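Long-range contact in C-X-C motif chemokine 13 (Homo sapiens, PDB 7JNY), which acts as a chemokine that attracts B lymphocytes and binds the receptor CXCR5: residues E17-Q31 with I44-P58. Residues are numbered along the deposited sequence; the frame is centred on the assembly and turned at random.
Sequences ESSVFIPRRFIDRIQ and IIVWKKNKSIVCVDP
Ile27 CG1 lies 3.6 Å from Val46 CG1, and Ile22, arriving from the N-loop, meets the same methyl with CD1 at 3.8 Å. With Ile30 CG2 beside Ile44 CG2, these contacts form the tight, apolar side, where, as in the chemokine fold, helix 61-72 covers the sheet: Trp62 packs on Ile22, and Met66 on Ile27 and Ile30. Below them, strand segments 29-31 and 44-48 run antiparallel. A classic bulge interrupts the pairing: Asp28 N donates to Trp47 O (2.8 Å), while Arg29 N reaches that oxygen only weakly. On the other face, Arg29, bent at chi3 (-97°), brings its guanidinium over the Trp47 ring, the planes 43° apart. CZ lies 4.0 Å from the six-membered ring centroid and 9° off the normal, a cation-pi contact; Ile53 CG1 covers the opposite face. Trp47 NE1 donates to Gln31 OE1 (3.0 Å) from above the amide plane, not along a lone pair. Replacing Trp47 with an alanine would probably deprive the Arg29 guanidinium of its aromatic platform and Gln31 OE1 of this donor. The looser, solvent side is polar: Lys49 NZ donates to Arg25 O and to a water held by Ile27 O, while Asp28 OD1 stays 4.1 Å from Lys49 NZ, opposite charges near but not paired. Since Glu4 of strand 2-5 pairs with Arg29 and accepts from Gln31 NE2, the Arg29-Trp47-Gln31 face joins three strands through a charged, partly aromatic network, whereas the helix-facing side relies on apolar fit.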
loop_
_atom_site.group_PDB
_atom_site.type_symbol
_atom_site.label_atom_id
_atom_site.label_comp_id
_atom_site.label_asym_id
_atom_site.label_seq_id
_atom_site.Cartn_x
_atom_site.Cartn_y
_atom_site.Cartn_z
ATOM N N GLU A 17 12.341 -0.243 2.658
ATOM C CA GLU A 17 11.320 -0.532 1.658
ATOM C C GLU A 17 11.709 -1.834 0.994
ATOM O O GLU A 17 12.890 -2.079 0.744
ATOM C CB GLU A 17 11.209 0.595 0.587
ATOM C CG GLU A 17 10.699 1.953 1.088
ATOM C CD GLU A 17 10.813 3.068 0.028
ATOM O OE1 GLU A 17 11.241 2.787 -1.115
ATOM O OE2 GLU A 17 10.492 4.238 0.348
ATOM N N SER A 18 10.718 -2.668 0.720
ATOM C CA SER A 18 10.875 -3.907 -0.024
ATOM C C SER A 18 10.254 -3.735 -1.405
ATOM O O SER A 18 9.190 -3.132 -1.544
ATOM C CB SER A 18 10.174 -5.075 0.694
ATOM O OG SER A 18 10.232 -6.259 -0.070
ATOM N N SER A 19 10.898 -4.262 -2.431
ATOM C CA SER A 19 10.298 -4.267 -3.759
ATOM C C SER A 19 9.789 -5.654 -4.150
ATOM O O SER A 19 9.274 -5.827 -5.254
ATOM C CB SER A 19 11.292 -3.718 -4.775
ATOM O OG SER A 19 12.507 -4.424 -4.671
ATOM N N VAL A 20 9.848 -6.618 -3.231
ATOM C CA VAL A 20 9.497 -7.995 -3.532
ATOM C C VAL A 20 7.994 -8.086 -3.772
ATOM O O VAL A 20 7.189 -7.518 -3.019
ATOM C CB VAL A 20 9.928 -8.927 -2.391
ATOM C CG1 VAL A 20 9.441 -10.352 -2.663
ATOM C CG2 VAL A 20 11.447 -8.872 -2.162
ATOM N N PHE A 21 7.618 -8.796 -4.834
ATOM C CA PHE A 21 6.212 -8.993 -5.193
ATOM C C PHE A 21 5.442 -9.671 -4.062
ATOM O O PHE A 21 5.906 -10.642 -3.470
ATOM C CB PHE A 21 6.125 -9.798 -6.499
ATOM C CG PHE A 21 4.710 -10.113 -6.921
ATOM C CD1 PHE A 21 3.885 -9.135 -7.439
ATOM C CD2 PHE A 21 4.221 -11.410 -6.798
ATOM C CE1 PHE A 21 2.584 -9.429 -7.791
ATOM C CE2 PHE A 21 2.922 -11.705 -7.157
ATOM C CZ PHE A 21 2.103 -10.715 -7.656
ATOM N N ILE A 22 4.275 -9.130 -3.735
ATOM C CA ILE A 22 3.368 -9.791 -2.804
ATOM C C ILE A 22 2.072 -10.142 -3.535
ATOM O O ILE A 22 1.300 -9.233 -3.902
ATOM C CB ILE A 22 3.055 -8.909 -1.599
ATOM C CG1 ILE A 22 4.337 -8.464 -0.866
ATOM C CG2 ILE A 22 2.217 -9.671 -0.582
ATOM C CD1 ILE A 22 4.033 -7.557 0.315
ATOM N N PRO A 23 1.766 -11.423 -3.741
ATOM C CA PRO A 23 0.541 -11.769 -4.478
ATOM C C PRO A 23 -0.686 -11.222 -3.771
ATOM O O PRO A 23 -0.796 -11.283 -2.548
ATOM C CB PRO A 23 0.543 -13.301 -4.481
ATOM C CG PRO A 23 1.945 -13.707 -4.226
ATOM C CD PRO A 23 2.624 -12.592 -3.484
ATOM N N ARG A 24 -1.641 -10.712 -4.555
ATOM C CA ARG A 24 -2.801 -10.072 -3.954
ATOM C C ARG A 24 -3.530 -11.005 -2.997
ATOM O O ARG A 24 -4.090 -10.542 -1.999
ATOM C CB ARG A 24 -3.754 -9.571 -5.035
ATOM C CG ARG A 24 -4.670 -8.482 -4.519
ATOM C CD ARG A 24 -5.989 -8.461 -5.264
ATOM N NE ARG A 24 -6.642 -9.765 -5.262
ATOM C CZ ARG A 24 -7.131 -10.371 -4.181
ATOM N NH1 ARG A 24 -7.066 -9.812 -2.976
ATOM N NH2 ARG A 24 -7.697 -11.570 -4.310
ATOM N N ARG A 25 -3.524 -12.312 -3.269
ATOM C CA ARG A 25 -4.266 -13.252 -2.435
ATOM C C ARG A 25 -3.724 -13.311 -1.012
ATOM O O ARG A 25 -4.407 -13.828 -0.127
ATOM C CB ARG A 25 -4.228 -14.660 -3.047
ATOM C CG ARG A 25 -2.838 -15.258 -3.283
ATOM C CD ARG A 25 -2.858 -16.800 -3.259
ATOM N NE ARG A 25 -3.470 -17.343 -4.467
ATOM C CZ ARG A 25 -4.728 -17.773 -4.544
ATOM N NH1 ARG A 25 -5.470 -17.946 -3.461
ATOM N NH2 ARG A 25 -5.259 -18.034 -5.739
ATOM N N PHE A 26 -2.507 -12.816 -0.765
ATOM C CA PHE A 26 -1.921 -12.872 0.571
ATOM C C PHE A 26 -2.095 -11.573 1.342
ATOM O O PHE A 26 -1.597 -11.459 2.461
ATOM C CB PHE A 26 -0.437 -13.239 0.505
ATOM C CG PHE A 26 -0.182 -14.603 -0.021
ATOM C CD1 PHE A 26 -0.771 -15.698 0.591
ATOM C CD2 PHE A 26 0.636 -14.815 -1.117
ATOM C CE1 PHE A 26 -0.570 -16.967 0.112
ATOM C CE2 PHE A 26 0.845 -16.096 -1.593
ATOM C CZ PHE A 26 0.243 -17.170 -0.977
ATOM N N ILE A 27 -2.812 -10.610 0.785
ATOM C CA ILE A 27 -2.888 -9.267 1.332
ATOM C C ILE A 27 -4.226 -9.109 2.047
ATOM O O ILE A 27 -5.296 -9.291 1.448
ATOM C CB ILE A 27 -2.686 -8.219 0.225
ATOM C CG1 ILE A 27 -1.264 -8.306 -0.311
ATOM C CG2 ILE A 27 -2.952 -6.844 0.759
ATOM C CD1 ILE A 27 -0.978 -7.463 -1.539
ATOM N N ASP A 28 -4.162 -8.797 3.341
ATOM C CA ASP A 28 -5.359 -8.491 4.115
ATOM C C ASP A 28 -5.661 -7.001 4.088
ATOM O O ASP A 28 -6.817 -6.599 3.994
ATOM C CB ASP A 28 -5.199 -8.886 5.577
ATOM C CG ASP A 28 -5.475 -10.349 5.819
ATOM O OD1 ASP A 28 -6.207 -10.964 5.029
ATOM O OD2 ASP A 28 -4.979 -10.871 6.823
ATOM N N ARG A 29 -4.638 -6.162 4.230
ATOM C CA ARG A 29 -4.831 -4.723 4.209
ATOM C C ARG A 29 -3.650 -4.079 3.513
ATOM O O ARG A 29 -2.511 -4.552 3.645
ATOM C CB ARG A 29 -4.863 -4.078 5.587
ATOM C CG ARG A 29 -5.908 -4.452 6.574
ATOM C CD ARG A 29 -5.866 -3.334 7.623
ATOM N NE ARG A 29 -5.046 -3.727 8.766
ATOM C CZ ARG A 29 -4.774 -2.955 9.810
ATOM N NH1 ARG A 29 -5.214 -1.708 9.886
ATOM N NH2 ARG A 29 -4.046 -3.446 10.805
ATOM N N ILE A 30 -3.903 -2.929 2.894
ATOM C CA ILE A 30 -2.831 -2.061 2.406
ATOM C C ILE A 30 -3.039 -0.670 2.990
ATOM O O ILE A 30 -4.134 -0.112 2.885
ATOM C CB ILE A 30 -2.809 -1.981 0.878
ATOM C CG1 ILE A 30 -2.463 -3.334 0.263
ATOM C CG2 ILE A 30 -1.826 -0.932 0.423
ATOM C CD1 ILE A 30 -2.990 -3.464 -1.143
ATOM N N GLN A 31 -1.989 -0.092 3.570
ATOM C CA GLN A 31 -2.083 1.217 4.197
ATOM C C GLN A 31 -1.216 2.177 3.411
ATOM O O GLN A 31 -0.018 1.923 3.221
ATOM C CB GLN A 31 -1.604 1.177 5.639
ATOM C CG GLN A 31 -2.424 0.269 6.520
ATOM C CD GLN A 31 -1.906 0.267 7.923
ATOM O OE1 GLN A 31 -0.696 0.221 8.139
ATOM N NE2 GLN A 31 -2.806 0.279 8.894
ATOM N N ILE A 44 3.885 2.794 1.955
ATOM C CA ILE A 44 2.841 1.819 1.617
ATOM C C ILE A 44 3.138 0.594 2.458
ATOM O O ILE A 44 4.201 -0.022 2.306
ATOM C CB ILE A 44 2.799 1.456 0.129
ATOM C CG1 ILE A 44 2.550 2.696 -0.749
ATOM C CG2 ILE A 44 1.711 0.382 -0.096
ATOM C CD1 ILE A 44 2.288 2.407 -2.241
ATOM N N ILE A 45 2.232 0.253 3.368
ATOM C CA ILE A 45 2.443 -0.855 4.292
ATOM C C ILE A 45 1.441 -1.960 3.964
ATOM O O ILE A 45 0.228 -1.722 3.945
ATOM C CB ILE A 45 2.306 -0.404 5.744
ATOM C CG1 ILE A 45 3.299 0.756 5.998
ATOM C CG2 ILE A 45 2.561 -1.563 6.665
ATOM C CD1 ILE A 45 3.149 1.397 7.340
ATOM N N VAL A 46 1.938 -3.154 3.709
ATOM C CA VAL A 46 1.100 -4.295 3.309
ATOM C C VAL A 46 0.990 -5.272 4.466
ATOM O O VAL A 46 2.006 -5.780 4.974
ATOM C CB VAL A 46 1.662 -4.994 2.064
ATOM C CG1 VAL A 46 0.812 -6.237 1.733
ATOM C CG2 VAL A 46 1.704 -4.032 0.894
ATOM N N TRP A 47 -0.247 -5.550 4.879
ATOM C CA TRP A 47 -0.514 -6.507 5.951
ATOM C C TRP A 47 -0.849 -7.839 5.326
ATOM O O TRP A 47 -1.911 -7.986 4.709
ATOM C CB TRP A 47 -1.656 -6.039 6.842
ATOM C CG TRP A 47 -1.293 -4.830 7.552
ATOM C CD1 TRP A 47 -0.939 -3.635 7.000
ATOM C CD2 TRP A 47 -1.164 -4.686 8.956
ATOM N NE1 TRP A 47 -0.637 -2.734 7.989
ATOM C CE2 TRP A 47 -0.762 -3.360 9.202
ATOM C CE3 TRP A 47 -1.365 -5.548 10.042
ATOM C CZ2 TRP A 47 -0.557 -2.870 10.490
ATOM C CZ3 TRP A 47 -1.163 -5.062 11.318
ATOM C CH2 TRP A 47 -0.761 -3.735 11.532
ATOM N N LYS A 48 0.039 -8.806 5.506
ATOM C CA LYS A 48 -0.101 -10.093 4.844
ATOM C C LYS A 48 -0.874 -11.083 5.701
ATOM O O LYS A 48 -0.980 -10.949 6.923
ATOM C CB LYS A 48 1.269 -10.670 4.472
ATOM C CG LYS A 48 1.892 -9.921 3.298
ATOM C CD LYS A 48 3.365 -10.234 3.049
ATOM C CE LYS A 48 3.673 -11.713 2.857
ATOM N NZ LYS A 48 5.144 -11.908 2.674
ATOM N N LYS A 49 -1.433 -12.097 5.024
ATOM C CA LYS A 49 -2.316 -13.007 5.726
ATOM C C LYS A 49 -1.571 -13.784 6.796
ATOM O O LYS A 49 -2.156 -14.110 7.832
ATOM C CB LYS A 49 -2.999 -13.942 4.725
ATOM C CG LYS A 49 -4.361 -13.365 4.360
ATOM C CD LYS A 49 -4.997 -13.972 3.136
ATOM C CE LYS A 49 -6.378 -13.358 2.937
ATOM N NZ LYS A 49 -6.691 -13.094 1.507
ATOM N N ASN A 50 -0.282 -14.032 6.602
ATOM C CA ASN A 50 0.528 -14.698 7.610
ATOM C C ASN A 50 0.993 -13.747 8.725
ATOM O O ASN A 50 1.866 -14.132 9.505
ATOM C CB ASN A 50 1.721 -15.379 6.930
ATOM C CG ASN A 50 2.771 -14.400 6.432
ATOM O OD1 ASN A 50 2.700 -13.198 6.683
ATOM N ND2 ASN A 50 3.729 -14.917 5.663
ATOM N N LYS A 51 0.417 -12.543 8.818
ATOM C CA LYS A 51 0.671 -11.528 9.861
ATOM C C LYS A 51 1.966 -10.754 9.682
ATOM O O LYS A 51 2.270 -9.880 10.514
ATOM C CB LYS A 51 0.658 -12.116 11.285
ATOM C CG LYS A 51 -0.509 -13.052 11.551
ATOM C CD LYS A 51 -1.730 -12.192 11.884
ATOM C CE LYS A 51 -2.864 -12.346 10.882
ATOM N NZ LYS A 51 -4.203 -12.070 11.478
ATOM N N SER A 52 2.741 -11.032 8.645
ATOM C CA SER A 52 3.864 -10.180 8.295
ATOM C C SER A 52 3.358 -8.792 7.872
ATOM O O SER A 52 2.238 -8.635 7.361
ATOM C CB SER A 52 4.664 -10.907 7.208
ATOM O OG SER A 52 5.341 -10.038 6.336
ATOM N N ILE A 53 4.151 -7.768 8.189
ATOM C CA ILE A 53 3.801 -6.382 7.944
ATOM C C ILE A 53 4.959 -5.761 7.196
ATOM O O ILE A 53 6.044 -5.609 7.753
ATOM C CB ILE A 53 3.555 -5.602 9.231
ATOM C CG1 ILE A 53 2.375 -6.138 10.013
ATOM C CG2 ILE A 53 3.288 -4.118 8.882
ATOM C CD1 ILE A 53 2.391 -5.619 11.427
ATOM N N VAL A 54 4.722 -5.344 5.963
ATOM C CA VAL A 54 5.813 -5.108 5.027
ATOM C C VAL A 54 5.708 -3.697 4.479
ATOM O O VAL A 54 4.720 -3.357 3.822
ATOM C CB VAL A 54 5.804 -6.116 3.866
ATOM C CG1 VAL A 54 7.012 -5.864 2.975
ATOM C CG2 VAL A 54 5.769 -7.546 4.389
ATOM N N CYS A 55 6.743 -2.887 4.700
ATOM C CA CYS A 55 6.805 -1.625 3.982
ATOM C C CYS A 55 7.265 -1.880 2.559
ATOM O O CYS A 55 8.251 -2.574 2.327
ATOM C CB CYS A 55 7.753 -0.634 4.651
ATOM S SG CYS A 55 7.327 -0.176 6.295
ATOM N N VAL A 56 6.583 -1.283 1.608
ATOM C CA VAL A 56 6.789 -1.577 0.201
ATOM C C VAL A 56 7.207 -0.310 -0.539
ATOM O O VAL A 56 6.704 0.788 -0.269
ATOM C CB VAL A 56 5.522 -2.179 -0.437
ATOM C CG1 VAL A 56 5.664 -2.182 -1.940
ATOM C CG2 VAL A 56 5.275 -3.594 0.084
ATOM N N ASP A 57 8.126 -0.470 -1.481
ATOM C CA ASP A 57 8.566 0.639 -2.322
ATOM C C ASP A 57 7.397 1.144 -3.149
ATOM O O ASP A 57 6.888 0.401 -4.002
ATOM C CB ASP A 57 9.707 0.200 -3.250
ATOM C CG ASP A 57 10.265 1.353 -4.075
ATOM O OD1 ASP A 57 9.564 2.375 -4.255
ATOM O OD2 ASP A 57 11.394 1.230 -4.570
ATOM N N PRO A 58 6.945 2.379 -2.944
ATOM C CA PRO A 58 5.800 2.867 -3.726
ATOM C C PRO A 58 6.082 3.034 -5.215
ATOM O O PRO A 58 5.136 3.254 -5.978
ATOM C CB PRO A 58 5.456 4.217 -3.070
ATOM C CG PRO A 58 6.644 4.593 -2.217
ATOM C CD PRO A 58 7.498 3.386 -2.005
HETATM O O HOH W 1 6.278 -11.786 -0.385
HETATM O O HOH W 2 -7.156 -10.513 0.136
#